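Local coordinates for protein lipolytic enzyme (Clostridium thermocellum, PDB 2VPT) that probably removes acetyl groups from xylan as the family 3 carbohydrate esterase catalytic domain of a larger cellulosomal protein, at residues Y32-L35 and T36-G39; S73-N76 and N77-N80; I164-R168 and N169-S173. All blocks are in the same frame, centred on the assembly; numbering follows the deposited sequence.

Interaction 1 (Y32-L35 and T36-G39)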
ATOM      1  N   TYR A  32       0.311  15.639  -7.023  1.00 10.72           N
ATOM      2  CA  TYR A  32       1.337  16.364  -6.279  1.00 11.53           C
ATOM      3  C   TYR A  32       2.208  17.180  -7.233  1.00 11.55           C
ATOM      4  O   TYR A  32       2.542  18.333  -6.924  1.00 12.68           O
ATOM      5  CB  TYR A  32       2.199  15.397  -5.457  1.00 11.60           C
ATOM      6  CG  TYR A  32       3.103  16.097  -4.474  1.00 11.41           C
ATOM      7  CD1 TYR A  32       2.623  16.536  -3.255  1.00 11.81           C
ATOM      8  CD2 TYR A  32       4.426  16.371  -4.792  1.00 12.28           C
ATOM      9  CE1 TYR A  32       3.418  17.206  -2.359  1.00 12.40           C
ATOM     10  CE2 TYR A  32       5.234  17.031  -3.904  1.00 12.80           C
ATOM     11  CZ  TYR A  32       4.741  17.451  -2.692  1.00 13.54           C
ATOM     12  OH  TYR A  32       5.530  18.114  -1.778  1.00 16.29           O
ATOM     13  N   ARG A  33       2.547  16.589  -8.369  1.00 12.13           N
ATOM     14  CA  ARG A  33       3.308  17.299  -9.411  0.50 12.61           C
ATOM     15  C   ARG A  33       2.550  18.516  -9.902  1.00 12.73           C
ATOM     16  O   ARG A  33       3.099  19.620  -9.951  1.00 13.37           O
ATOM     17  CB  ARG A  33       3.591  16.400 -10.611  0.50 12.68           C
ATOM     18  CG  ARG A  33       4.580  15.283 -10.346  0.50 13.17           C
ATOM     19  CD  ARG A  33       5.030  14.596 -11.605  0.50 14.97           C
ATOM     20  NE  ARG A  33       5.882  15.472 -12.416  0.50 17.17           N
ATOM     21  CZ  ARG A  33       6.562  15.093 -13.501  0.50 18.57           C
ATOM     22  NH1 ARG A  33       6.509  13.842 -13.945  0.50 19.77           N
ATOM     23  NH2 ARG A  33       7.299  15.986 -14.151  0.50 19.48           N
ATOM     24  N   LEU A  34       1.283  18.323 -10.274  1.00 12.13           N
ATOM     25  CA  LEU A  34       0.525  19.417 -10.876  1.00 12.07           C
ATOM     26  C   LEU A  34       0.344  20.564  -9.911  1.00 12.51           C
ATOM     27  O   LEU A  34       0.468  21.725 -10.297  1.00 13.67           O
ATOM     28  CB  LEU A  34      -0.846  18.926 -11.362  1.00 12.14           C
ATOM     29  CG  LEU A  34      -0.880  17.896 -12.486  1.00 12.69           C
ATOM     30  CD1 LEU A  34      -2.274  17.281 -12.676  1.00 15.10           C
ATOM     31  CD2 LEU A  34      -0.359  18.500 -13.802  1.00 15.66           C
ATOM     32  N   LEU A  35       0.043  20.263  -8.658  1.00 12.70           N
ATOM     33  CA  LEU A  35      -0.186  21.293  -7.662  1.00 12.49           C
ATOM     34  C   LEU A  35       1.096  22.043  -7.334  1.00 12.82           C
ATOM     35  O   LEU A  35       1.079  23.265  -7.169  1.00 13.93           O
ATOM     36  CB  LEU A  35      -0.811  20.716  -6.393  1.00 12.41           C
ATOM     37  CG  LEU A  35      -2.227  20.165  -6.540  1.00 12.34           C
ATOM     38  CD1 LEU A  35      -2.634  19.516  -5.218  1.00 12.89           C
ATOM     39  CD2 LEU A  35      -3.217  21.240  -6.962  1.00 13.96           C
ATOM     40  N   THR A  36       2.201  21.314  -7.251  1.00 12.71           N
ATOM     41  CA  THR A  36       3.503  21.933  -7.027  1.00 12.97           C
ATOM     42  C   THR A  36       3.890  22.816  -8.214  1.00 13.48           C
ATOM     43  O   THR A  36       4.317  23.953  -8.021  1.00 14.83           O
ATOM     44  CB  THR A  36       4.573  20.877  -6.741  1.00 12.59           C
ATOM     45  OG1 THR A  36       4.205  20.131  -5.586  1.00 13.57           O
ATOM     46  CG2 THR A  36       5.933  21.529  -6.445  1.00 13.39           C
ATOM     47  N   GLN A  37       3.714  22.322  -9.430  1.00 13.59           N
ATOM     48  CA  GLN A  37       3.975  23.133 -10.630  1.00 14.87           C
ATOM     49  C   GLN A  37       3.143  24.411 -10.672  1.00 15.57           C
ATOM     50  O   GLN A  37       3.590  25.443 -11.205  1.00 17.07           O
ATOM     51  CB  GLN A  37       3.746  22.319 -11.895  1.00 15.51           C
ATOM     52  CG  GLN A  37       4.777  21.252 -12.121  1.00 17.97           C
ATOM     53  CD  GLN A  37       4.529  20.452 -13.379  1.00 21.51           C
ATOM     54  OE1 GLN A  37       5.460  20.168 -14.147  1.00 26.27           O
ATOM     55  NE2 GLN A  37       3.276  20.098 -13.616  1.00 22.63           N
ATOM     56  N   ALA A  38       1.935  24.358 -10.109  1.00 15.79           N
ATOM     57  CA  ALA A  38       1.057  25.517 -10.040  1.00 16.20           C
ATOM     58  C   ALA A  38       1.509  26.541  -9.002  1.00 16.82           C
ATOM     59  O   ALA A  38       0.898  27.596  -8.877  1.00 18.20           O
ATOM     60  CB  ALA A  38      -0.384  25.057  -9.752  1.00 16.40           C
ATOM     61  N   GLY A  39       2.559  26.233  -8.245  1.00 16.73           N
ATOM     62  CA  GLY A  39       3.103  27.130  -7.242  1.00 17.46           C
ATOM     63  C   GLY A  39       2.589  26.966  -5.833  1.00 17.21           C
ATOM     64  O   GLY A  39       2.828  27.804  -4.959  1.00 18.47           O
TER
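Thr-36 and Tyr-32 meet one turn apart near the C-terminal end of helix 28-37, which finishes in a Schellman motif. The tight part of the contact is the Tyr-32 carbonyl. It accepts twice from the same threonine. Thr-36 N lies 3.0 Å from Tyr-32 O, and Thr-36 OG1 lies 2.8 Å from that oxygen. The two donors arrive from opposite faces of the carbonyl plane, so the oxygen is gripped from both sides. The hydroxyl can do this because it sits beside the Thr-36 backbone N and opposite the carbonyl carbon (chi1 -59°). OG1 also rests over one face of the tyrosine ring, displaced to the rim, with CE2 of Tyr-32 at 3.7 Å from OG1 of Thr-36. The ring itself leaves the helix to touch Leu-55, Pro-56 and Asp-57. Asp-57 is a calcium ligand, and the side chain of Tyr-32 is about 7 Å from the ion. Leu-35 is buried against Leu-199 of helix 181-203 and against Leu-40.

The solvent side is looser. Arg-33 and Gln-37 are both exposed. Gln-37 N still makes a nearly straight bond to Arg-33 O (2.8 Å, N-H...O angle 169°). Beyond CG the glutamine chain runs extended, and its amide has one slight side-chain contact, NE2 to Leu-34 CD2 at 4.0 Å. Leu-34 and Ala-38 lie between these extremes, and both touch Tyr-192.

The helix then unwinds. Ala-38 N bonds to Leu-34 O at 3.0 Å and only weakly to Leu-35 O. Gly-39 follows with positive phi (93°), and its N closes the turn on Thr-36 O at 2.9 Å.

Interaction 2 (S73-N76 and N77-N80)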
ATOM      1  N   SER A  73     -16.109   5.174  11.077  1.00 13.78           N
ATOM      2  CA  SER A  73     -15.742   4.647  12.375  1.00 14.29           C
ATOM      3  C   SER A  73     -14.403   5.193  12.896  1.00 14.59           C
ATOM      4  O   SER A  73     -14.163   5.209  14.106  1.00 15.98           O
ATOM      5  CB  SER A  73     -15.728   3.125  12.291  1.00 14.41           C
ATOM      6  OG  SER A  73     -15.763   2.523  13.561  1.00 16.63           O
ATOM      7  N   ASN A  74     -13.535   5.661  11.992  1.00 14.07           N
ATOM      8  CA  ASN A  74     -12.189   6.088  12.363  1.00 14.75           C
ATOM      9  C   ASN A  74     -11.817   7.520  11.988  1.00 14.06           C
ATOM     10  O   ASN A  74     -10.852   8.050  12.531  1.00 15.04           O
ATOM     11  CB  ASN A  74     -11.178   5.124  11.748  1.00 15.92           C
ATOM     12  CG  ASN A  74     -11.396   3.727  12.214  1.00 18.86           C
ATOM     13  OD1 ASN A  74     -11.173   3.416  13.391  1.00 22.27           O
ATOM     14  ND2 ASN A  74     -11.903   2.879  11.334  1.00 18.09           N
ATOM     15  N   ILE A  75     -12.569   8.159  11.101  1.00 14.04           N
ATOM     16  CA  ILE A  75     -12.117   9.429  10.528  1.00 14.49           C
ATOM     17  C   ILE A  75     -12.014  10.564  11.565  1.00 14.81           C
ATOM     18  O   ILE A  75     -11.207  11.477  11.408  1.00 14.90           O
ATOM     19  CB  ILE A  75     -13.006   9.833   9.350  1.00 14.90           C
ATOM     20  CG1 ILE A  75     -12.319  10.911   8.492  1.00 15.63           C
ATOM     21  CG2 ILE A  75     -14.392  10.232   9.830  1.00 17.02           C
ATOM     22  CD1 ILE A  75     -12.974  11.108   7.132  1.00 15.56           C
ATOM     23  N   ASN A  76     -12.787  10.509  12.652  1.00 15.39           N
ATOM     24  CA  ASN A  76     -12.674  11.554  13.672  1.00 16.10           C
ATOM     25  C   ASN A  76     -11.269  11.576  14.231  1.00 15.45           C
ATOM     26  O   ASN A  76     -10.694  12.639  14.455  1.00 15.88           O
ATOM     27  CB  ASN A  76     -13.651  11.344  14.825  1.00 17.03           C
ATOM     28  CG  ASN A  76     -15.082  11.506  14.414  1.00 18.11           C
ATOM     29  OD1 ASN A  76     -15.396  11.765  13.252  1.00 20.59           O
ATOM     30  ND2 ASN A  76     -15.983  11.348  15.389  1.00 21.10           N
ATOM     31  N   ASN A  77     -10.708  10.391  14.441  1.00 15.10           N
ATOM     32  CA  ASN A  77      -9.337  10.287  14.933  1.00 15.29           C
ATOM     33  C   ASN A  77      -8.311  10.784  13.921  1.00 14.40           C
ATOM     34  O   ASN A  77      -7.357  11.489  14.277  1.00 14.75           O
ATOM     35  CB  ASN A  77      -9.018   8.854  15.350  1.00 16.00           C
ATOM     36  CG  ASN A  77      -9.913   8.364  16.474  1.00 19.00           C
ATOM     37  OD1 ASN A  77     -10.279   9.121  17.368  1.00 23.11           O
ATOM     38  ND2 ASN A  77     -10.254   7.088  16.436  1.00 21.57           N
ATOM     39  N   TRP A  78      -8.506  10.420  12.657  1.00 13.59           N
ATOM     40  CA  TRP A  78      -7.595  10.856  11.605  1.00 13.30           C
ATOM     41  C   TRP A  78      -7.607  12.380  11.481  1.00 13.32           C
ATOM     42  O   TRP A  78      -6.564  13.013  11.357  1.00 13.81           O
ATOM     43  CB  TRP A  78      -7.992  10.234  10.268  1.00 12.95           C
ATOM     44  CG  TRP A  78      -8.008   8.741  10.253  1.00 12.36           C
ATOM     45  CD1 TRP A  78      -7.397   7.890  11.130  1.00 12.68           C
ATOM     46  CD2 TRP A  78      -8.640   7.920   9.283  1.00 11.35           C
ATOM     47  NE1 TRP A  78      -7.646   6.596  10.780  1.00 13.58           N
ATOM     48  CE2 TRP A  78      -8.385   6.583   9.630  1.00 11.58           C
ATOM     49  CE3 TRP A  78      -9.380   8.189   8.135  1.00 12.48           C
ATOM     50  CZ2 TRP A  78      -8.870   5.513   8.886  1.00 12.23           C
ATOM     51  CZ3 TRP A  78      -9.863   7.120   7.399  1.00 13.04           C
ATOM     52  CH2 TRP A  78      -9.605   5.808   7.778  1.00 13.16           C
ATOM     53  N   LEU A  79      -8.796  12.971  11.491  1.00 14.03           N
ATOM     54  CA  LEU A  79      -8.926  14.421  11.424  1.00 14.53           C
ATOM     55  C   LEU A  79      -8.246  15.112  12.595  1.00 15.01           C
ATOM     56  O   LEU A  79      -7.583  16.128  12.416  1.00 15.11           O
ATOM     57  CB  LEU A  79     -10.408  14.805  11.384  1.00 14.92           C
ATOM     58  CG  LEU A  79     -11.123  14.469  10.068  1.00 15.79           C
ATOM     59  CD1 LEU A  79     -12.647  14.574  10.220  1.00 16.30           C
ATOM     60  CD2 LEU A  79     -10.649  15.384   8.966  1.00 17.01           C
ATOM     61  N   ASN A  80      -8.441  14.582  13.796  1.00 15.74           N
ATOM     62  CA  ASN A  80      -7.831  15.199  14.973  1.00 16.81           C
ATOM     63  C   ASN A  80      -6.312  15.031  14.971  1.00 16.39           C
ATOM     64  O   ASN A  80      -5.584  15.938  15.371  1.00 17.86           O
ATOM     65  CB  ASN A  80      -8.454  14.646  16.257  1.00 17.07           C
ATOM     66  CG  ASN A  80      -9.855  15.203  16.516  1.00 19.69           C
ATOM     67  OD1 ASN A  80     -10.723  14.507  17.056  1.00 23.92           O
ATOM     68  ND2 ASN A  80     -10.080  16.455  16.127  1.00 20.19           N
TER
HETATM   69  O   HOH W   1      -9.920   5.112  14.975  1.00 33.60           O
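The indole of Trp-78 lies flat against the preceding turn of its own helix. Over one face sit Asn-74 O and Ile-75 CA, each 3.6 Å above the ring plane and offset toward the rim. The six-membered end of the indole takes the carbon contacts. Asn-74 CB is 3.7 Å from Trp-78 CZ2, and Ile-75 CG1 is 4.0 Å from Trp-78 CE3. The isoleucine side chain crosses the indole at about a right angle. His-63, from outside the helix, meets the tryptophan ring almost in parallel, with planes about 10° apart. With CG beside the backbone N (chi1 -59°), the ring is carried back over the turn that precedes it.

Asn-74 O is loosely held: the bonds from Asn-77 N and Trp-78 N are both weak. The next bond is firm: Leu-79 N meets Ile-75 O at 2.8 Å and an N-H...O angle of 172°. The Leu-79 side chain lies close to the same oxygen, and its CD1 packs on Ile-75 CG1.

The asparagine amides face other partners. A water links Asn-74 and Asn-77: it donates to Asn-74 OD1 at 2.6 Å and accepts from Asn-77 ND2 at 2.5 Å. The other end of the Asn-74 amide bonds to Gln-70 O. Asn-76 OD1 accepts from Gln-113 NE2.

All of this belongs to helix 68-82, the crossover between parallel strands 59-62 and 86-90, which both pair with strand 5-12. Ile-75 and Trp-78 press on Val-11 and Met-9 of that strand, while Ile-75, Asn-76 and Asn-80 pack against helix 104-117.

Interaction 3 (I164-R168 and N169-S173)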
ATOM      1  N   ILE A 164     -13.938  11.443 -16.874  1.00 17.09           N
ATOM      2  CA  ILE A 164     -12.796  10.814 -17.523  1.00 17.07           C
ATOM      3  C   ILE A 164     -13.155  10.317 -18.922  1.00 18.30           C
ATOM      4  O   ILE A 164     -14.216   9.725 -19.127  1.00 17.98           O
ATOM      5  CB  ILE A 164     -12.217   9.653 -16.640  1.00 16.77           C
ATOM      6  CG1 ILE A 164     -10.918   9.103 -17.236  1.00 17.18           C
ATOM      7  CG2 ILE A 164     -13.266   8.546 -16.448  1.00 17.30           C
ATOM      8  CD1 ILE A 164     -10.145   8.208 -16.266  1.00 17.28           C
ATOM      9  N   GLN A 165     -12.267  10.601 -19.874  1.00 19.39           N
ATOM     10  CA  GLN A 165     -12.339  10.032 -21.215  1.00 20.87           C
ATOM     11  C   GLN A 165     -11.863   8.593 -21.110  1.00 20.94           C
ATOM     12  O   GLN A 165     -10.689   8.293 -21.314  1.00 21.35           O
ATOM     13  CB  GLN A 165     -11.454  10.847 -22.181  1.00 21.51           C
ATOM     14  CG  GLN A 165     -11.242  10.242 -23.582  1.00 24.10           C
ATOM     15  CD  GLN A 165      -9.917   9.470 -23.749  1.00 25.35           C
ATOM     16  OE1 GLN A 165      -9.873   8.441 -24.427  1.00 27.94           O
ATOM     17  NE2 GLN A 165      -8.841   9.974 -23.144  1.00 25.43           N
ATOM     18  N   PHE A 166     -12.779   7.703 -20.767  1.00 21.45           N
ATOM     19  CA  PHE A 166     -12.415   6.362 -20.338  1.00 21.70           C
ATOM     20  C   PHE A 166     -12.126   5.423 -21.498  1.00 22.41           C
ATOM     21  O   PHE A 166     -12.933   5.287 -22.412  1.00 22.95           O
ATOM     22  CB  PHE A 166     -13.520   5.776 -19.455  1.00 22.05           C
ATOM     23  CG  PHE A 166     -13.168   4.447 -18.857  1.00 21.99           C
ATOM     24  CD1 PHE A 166     -12.209   4.357 -17.862  1.00 22.36           C
ATOM     25  CD2 PHE A 166     -13.791   3.283 -19.297  1.00 23.26           C
ATOM     26  CE1 PHE A 166     -11.872   3.127 -17.310  1.00 22.94           C
ATOM     27  CE2 PHE A 166     -13.459   2.049 -18.755  1.00 23.30           C
ATOM     28  CZ  PHE A 166     -12.499   1.972 -17.756  1.00 22.54           C
ATOM     29  N   ASP A 167     -10.971   4.781 -21.443  1.00 22.70           N
ATOM     30  CA  ASP A 167     -10.576   3.792 -22.422  1.00 23.92           C
ATOM     31  C   ASP A 167     -10.050   2.586 -21.659  1.00 24.59           C
ATOM     32  O   ASP A 167      -8.969   2.629 -21.084  1.00 23.77           O
ATOM     33  CB  ASP A 167      -9.508   4.379 -23.338  1.00 23.96           C
ATOM     34  CG  ASP A 167      -9.122   3.448 -24.468  1.00 25.82           C
ATOM     35  OD1 ASP A 167      -9.471   2.249 -24.436  1.00 26.03           O
ATOM     36  OD2 ASP A 167      -8.462   3.933 -25.403  1.00 28.54           O
ATOM     37  N   ARG A 168     -10.840   1.523 -21.644  1.00 25.61           N
ATOM     38  CA  ARG A 168     -10.490   0.302 -20.921  1.00 27.23           C
ATOM     39  C   ARG A 168      -9.161  -0.311 -21.365  1.00 27.35           C
ATOM     40  O   ARG A 168      -8.498  -0.993 -20.575  1.00 28.26           O
ATOM     41  CB  ARG A 168     -11.624  -0.722 -21.054  1.00 28.05           C
ATOM     42  CG  ARG A 168     -11.939  -1.126 -22.498  1.00 31.17           C
ATOM     43  CD  ARG A 168     -13.438  -1.063 -22.817  1.00 35.49           C
ATOM     44  NE  ARG A 168     -14.046   0.235 -22.497  1.00 37.22           N
ATOM     45  CZ  ARG A 168     -13.854   1.367 -23.179  1.00 37.72           C
ATOM     46  NH1 ARG A 168     -13.048   1.408 -24.235  1.00 39.12           N
ATOM     47  NH2 ARG A 168     -14.469   2.475 -22.792  1.00 38.07           N
ATOM     48  N   ASN A 169      -8.768  -0.066 -22.617  1.00 26.93           N
ATOM     49  CA  ASN A 169      -7.503  -0.583 -23.144  1.00 27.10           C
ATOM     50  C   ASN A 169      -6.252   0.200 -22.712  1.00 25.76           C
ATOM     51  O   ASN A 169      -5.135  -0.265 -22.927  1.00 27.09           O
ATOM     52  CB  ASN A 169      -7.570  -0.674 -24.672  1.00 27.66           C
ATOM     53  CG  ASN A 169      -8.628  -1.658 -25.152  1.00 29.96           C
ATOM     54  OD1 ASN A 169      -8.765  -2.759 -24.614  1.00 32.93           O
ATOM     55  ND2 ASN A 169      -9.388  -1.260 -26.159  1.00 33.47           N
ATOM     56  N   THR A 170      -6.426   1.377 -22.112  1.00 23.72           N
ATOM     57  CA  THR A 170      -5.285   2.134 -21.564  1.00 22.07           C
ATOM     58  C   THR A 170      -5.394   2.395 -20.057  1.00 20.58           C
ATOM     59  O   THR A 170      -4.376   2.472 -19.360  1.00 19.75           O
ATOM     60  CB  THR A 170      -5.094   3.509 -22.269  1.00 21.89           C
ATOM     61  OG1 THR A 170      -6.247   4.342 -22.080  1.00 21.87           O
ATOM     62  CG2 THR A 170      -4.852   3.325 -23.774  1.00 22.27           C
ATOM     63  N   ASP A 171      -6.617   2.535 -19.566  1.00 19.17           N
ATOM     64  CA  ASP A 171      -6.843   3.113 -18.240  1.00 18.17           C
ATOM     65  C   ASP A 171      -7.021   2.102 -17.120  1.00 17.75           C
ATOM     66  O   ASP A 171      -7.061   2.492 -15.956  1.00 17.18           O
ATOM     67  CB  ASP A 171      -8.080   4.008 -18.289  1.00 17.55           C
ATOM     68  CG  ASP A 171      -7.926   5.159 -19.270  1.00 18.02           C
ATOM     69  OD1 ASP A 171      -6.783   5.440 -19.687  1.00 18.46           O
ATOM     70  OD2 ASP A 171      -8.942   5.804 -19.602  1.00 19.20           O
ATOM     71  N   ILE A 172      -7.156   0.827 -17.463  1.00 18.04           N
ATOM     72  CA  ILE A 172      -7.337  -0.241 -16.483  1.00 18.39           C
ATOM     73  C   ILE A 172      -6.089  -1.107 -16.389  1.00 18.58           C
ATOM     74  O   ILE A 172      -5.486  -1.468 -17.396  1.00 19.25           O
ATOM     75  CB  ILE A 172      -8.576  -1.095 -16.814  1.00 18.65           C
ATOM     76  CG1 ILE A 172      -9.848  -0.242 -16.706  1.00 18.95           C
ATOM     77  CG2 ILE A 172      -8.673  -2.322 -15.891  1.00 19.14           C
ATOM     78  CD1 ILE A 172     -10.060   0.460 -15.338  1.00 19.14           C
ATOM     79  N   SER A 173      -5.703  -1.425 -15.158  1.00 18.30           N
ATOM     80  CA  SER A 173      -4.497  -2.183 -14.890  1.00 19.51           C
ATOM     81  C   SER A 173      -4.652  -3.663 -15.229  1.00 20.49           C
ATOM     82  O   SER A 173      -5.726  -4.132 -15.593  1.00 19.92           O
ATOM     83  CB  SER A 173      -4.134  -2.053 -13.408  1.00 19.32           C
ATOM     84  OG  SER A 173      -4.949  -2.901 -12.622  1.00 20.75           O
TER
HETATM   85  O   HOH W   2      -5.975  -1.240 -19.956  1.00 40.21           O
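Asp-167 and Asp-171 hold each other by a reciprocal pair of bonds around the short helix 168-171. Asp-167 N gives to Asp-171 OD2 at 2.9 Å, meeting the carboxylate from above its plane. In return Asp-171 N gives to Asp-167 O at 2.8 Å, almost in line with the carbonyl. That oxygen takes a second donor, Thr-170 N at 3.0 Å, which comes from above the carbonyl plane.

Asp-167 is also the N-cap. Its CG stands opposite its own backbone N (chi1 -175°), and OD1 accepts from Asn-169 N at 3.0 Å, a capping bond to an N-H of the first turn, met from above the carboxylate plane. Arg-168 NH1 adds a long salt bridge to the same OD1, by charge alone. The second carboxylate is satisfied at both oxygens. Asp-171 OD1 receives Thr-170 OG1 at 2.7 Å, and OD2 also forms a salt bridge with Lys-186. At the far end, a water donates to both Arg-168 O and Ile-172 O.

The apolar side is smaller. Phe-166 CZ touches Ile-172 CG1 at 3.6 Å, with Ile-172 CD1 in plane at the ring edge. Phe-166 also packs on Pro-130, and Ile-172 on Trp-131. Just beyond, Ser-173 OG bonds to Asp-175 N and His-178 O, two residues that fit the Ser-His-Asp triad of SGNH hydrolases.

The buried Asp-171 therefore has several donors and a lysine around it. This setting would favour its charged form and ties the turn to helix 181-203.

Overall arrangement
All three contacts are local, each within one continuous stretch of the esterase domain. Interaction 1 is a surface contact, while interactions 2 and 3 are partly buried. Interactions 1 and 3 both lean on helix 181-203, the first through leucines and alanine, the third through Ile-164, Asp-171 and its lysine partner. Interaction 2 packs elsewhere, on strand 5-12 and helix 104-117, and is on the opposite side of the chain's centre from interaction 3, with centres 33 Å apart. Their chemistry differs accordingly: a helix end with a doubly gripped carbonyl, a mid-helix indole packed on backbone, and a carboxylate-rich turn near the probable triad.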